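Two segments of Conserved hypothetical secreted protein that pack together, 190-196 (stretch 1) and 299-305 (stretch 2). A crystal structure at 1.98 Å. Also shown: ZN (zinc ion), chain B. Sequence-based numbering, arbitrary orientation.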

# COMPACT_ATOMS: atom_id res chain seq x y z
N LEU A 190 -11.55 5.00 -10.46
CA LEU A 190 -11.56 4.81 -11.92
C LEU A 190 -10.37 5.63 -12.39
O LEU A 190 -10.46 6.85 -12.48
CB LEU A 190 -12.87 5.31 -12.54
CG LEU A 190 -14.17 4.77 -11.91
CD1 LEU A 190 -15.40 5.64 -12.19
CD2 LEU A 190 -14.45 3.33 -12.31
N LEU A 191 -9.26 4.97 -12.61
CA LEU A 191 -8.06 5.62 -13.10
C LEU A 191 -8.05 5.64 -14.63
O LEU A 191 -8.63 4.77 -15.26
CB LEU A 191 -6.83 4.88 -12.61
CG LEU A 191 -6.61 4.82 -11.11
CD1 LEU A 191 -5.27 4.16 -10.85
CD2 LEU A 191 -6.67 6.22 -10.52
N GLU A 192 -7.38 6.62 -15.19
CA GLU A 192 -7.24 6.74 -16.65
C GLU A 192 -5.78 6.57 -17.00
O GLU A 192 -4.91 7.03 -16.28
CB GLU A 192 -7.66 8.13 -17.11
CG GLU A 192 -9.15 8.32 -17.15
CD GLU A 192 -9.57 9.71 -17.60
OE1 GLU A 192 -8.71 10.61 -17.81
OE2 GLU A 192 -10.80 9.90 -17.74
N THR A 193 -5.53 5.91 -18.12
CA THR A 193 -4.20 5.76 -18.63
C THR A 193 -3.59 7.15 -18.82
O THR A 193 -4.19 7.98 -19.46
CB THR A 193 -4.26 5.04 -19.97
OG1 THR A 193 -4.82 3.74 -19.76
CG2 THR A 193 -2.90 4.91 -20.55
N PRO A 194 -2.39 7.41 -18.23
CA PRO A 194 -1.86 8.76 -18.11
C PRO A 194 -1.00 9.26 -19.26
O PRO A 194 -0.50 10.37 -19.19
CB PRO A 194 -0.98 8.67 -16.85
CG PRO A 194 -0.51 7.27 -16.82
CD PRO A 194 -1.62 6.44 -17.43
N VAL A 195 -0.83 8.44 -20.30
CA VAL A 195 0.07 8.80 -21.42
C VAL A 195 -0.36 8.04 -22.67
O VAL A 195 -1.05 7.01 -22.58
CB VAL A 195 1.54 8.45 -21.07
CG1 VAL A 195 1.77 6.95 -21.06
CG2 VAL A 195 2.51 9.13 -22.02
N LYS A 196 -0.02 8.58 -23.84
CA LYS A 196 -0.23 7.83 -25.07
C LYS A 196 0.98 6.95 -25.28
O LYS A 196 2.05 7.43 -25.58
CB LYS A 196 -0.40 8.75 -26.29
CG LYS A 196 -0.90 7.99 -27.51
CD LYS A 196 -2.41 7.90 -27.46
CE LYS A 196 -3.02 7.04 -28.59
NZ LYS A 196 -4.51 7.16 -28.49
N HIS A 299 10.37 6.20 -21.52
CA HIS A 299 9.13 5.61 -21.00
C HIS A 299 8.64 6.35 -19.76
O HIS A 299 9.40 7.06 -19.11
CB HIS A 299 9.33 4.11 -20.67
CG HIS A 299 10.28 3.85 -19.53
ND1 HIS A 299 11.63 4.05 -19.64
CD2 HIS A 299 10.06 3.40 -18.27
CE1 HIS A 299 12.22 3.75 -18.48
NE2 HIS A 299 11.28 3.35 -17.64
N LEU A 300 7.36 6.22 -19.48
CA LEU A 300 6.78 6.66 -18.21
C LEU A 300 6.69 5.43 -17.32
O LEU A 300 6.10 4.43 -17.70
CB LEU A 300 5.38 7.23 -18.43
CG LEU A 300 4.55 7.45 -17.16
CD1 LEU A 300 5.21 8.52 -16.31
CD2 LEU A 300 3.14 7.80 -17.53
N HIS A 301 7.27 5.51 -16.13
CA HIS A 301 7.00 4.51 -15.11
C HIS A 301 5.80 5.04 -14.30
O HIS A 301 5.89 6.12 -13.72
CB HIS A 301 8.21 4.29 -14.21
CG HIS A 301 7.92 3.44 -13.02
ND1 HIS A 301 8.27 2.12 -12.95
CD2 HIS A 301 7.26 3.71 -11.87
CE1 HIS A 301 7.85 1.61 -11.81
NE2 HIS A 301 7.23 2.56 -11.13
N PHE A 302 4.70 4.28 -14.30
CA PHE A 302 3.46 4.65 -13.61
C PHE A 302 3.22 3.67 -12.48
O PHE A 302 3.02 2.48 -12.72
CB PHE A 302 2.26 4.66 -14.59
CG PHE A 302 0.91 4.99 -13.95
CD1 PHE A 302 0.75 6.06 -13.08
CD2 PHE A 302 -0.20 4.21 -14.23
CE1 PHE A 302 -0.48 6.35 -12.51
CE2 PHE A 302 -1.43 4.50 -13.68
CZ PHE A 302 -1.57 5.57 -12.80
N GLY A 303 3.28 4.17 -11.26
CA GLY A 303 3.11 3.35 -10.07
C GLY A 303 1.90 3.72 -9.23
O GLY A 303 1.55 4.90 -9.11
N VAL A 304 1.25 2.71 -8.65
CA VAL A 304 0.14 2.92 -7.77
C VAL A 304 0.37 2.12 -6.49
O VAL A 304 0.73 0.95 -6.56
CB VAL A 304 -1.21 2.56 -8.40
CG1 VAL A 304 -2.35 2.79 -7.41
CG2 VAL A 304 -1.43 3.40 -9.67
N TYR A 305 0.16 2.80 -5.36
CA TYR A 305 0.31 2.23 -4.00
C TYR A 305 -1.00 2.40 -3.24
O TYR A 305 -1.47 3.52 -3.09
CB TYR A 305 1.39 2.99 -3.25
CG TYR A 305 2.73 2.76 -3.87
CD1 TYR A 305 3.15 3.53 -4.95
CD2 TYR A 305 3.58 1.75 -3.41
CE1 TYR A 305 4.36 3.27 -5.58
CE2 TYR A 305 4.80 1.51 -4.02
CZ TYR A 305 5.16 2.27 -5.11
OH TYR A 305 6.36 2.05 -5.73
ZN ZN B . 9.06 0.74 -14.20

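Stretch 2 is a β-strand, and stretch 1 runs past it in the opposite direction as an irregular segment. No hydrogen bond links the two. Val-195 CA lies 7.7 Å from Leu-300 CA, Pro-194 CA 8.1 Å from Phe-302 CA, and Leu-191 CA 10.1 Å from Val-304 CA, and the space between is filled by apolar side chains. Together the two stretches bury 261 Å² against each other.

The strand alternates. His-299 starts it without touching stretch 1. Its CB lies sideways, the ring leads away, and NE2 is hydrogen-bonded elsewhere in the structure.

Leu-300 is the first contact residue. Its CB points toward stretch 1, and chi1 is t with chi2 p. Leu-300 CD2 reaches two partners: it lies 3.8 Å from Pro-194 CG and 3.9 Å from Val-195 CG1. A branched aliphatic side chain suits this place, since one methyl group meets both neighbours and has no polar atom to satisfy. Val-195 has chi1 p and directs CB toward the strand.

His-301 is out of reach of stretch 1. Its imidazole serves the metal instead, with His-301 ND1 2.0 Å from ZN. Three further ligand atoms come from elsewhere in the structure. The zinc site and the apolar contact are thus served by neighbouring residues of one strand.

Phe-302 gives the strand's largest contact area. CB points toward stretch 1, chi1 is t, and one ring face lies against Pro-194. Pro-194 CG sits 4.0 Å from the centroid of the Phe-302 ring, 12° off the ring normal. This is a CH-pi contact, and its near-axial geometry places the CG methylene almost over the ring centre. The nearest ring atom is Phe-302 CG, 3.9 Å from Pro-194 CG. Proline fits well here: its compact ring, with C-gamma endo pucker, brings CG against both Phe-302 and Leu-300. Leu-191 CD1 approaches the same aromatic ring obliquely, 4.4 Å from Phe-302 CZ.

Gly-303 has no side chain and makes no contact with stretch 1.

Val-304 closes the contact. Its chi1 is t, and Val-304 CG2 lies 4.1 Å from Leu-191 CD1. Leu-191, with chi1 m and chi2 t, therefore touches both Phe-302 and Val-304 through the same methyl group. All the side chains that make these contacts are buried and hydrocarbon, which suits a contact made by packing alone.

Tyr-305 is again out of reach. On stretch 1, Glu-192 and Thr-193 turn CB away from the strand. Their polar groups stay out of the apolar layer, while Leu-191, Pro-194 and Val-195 supply it.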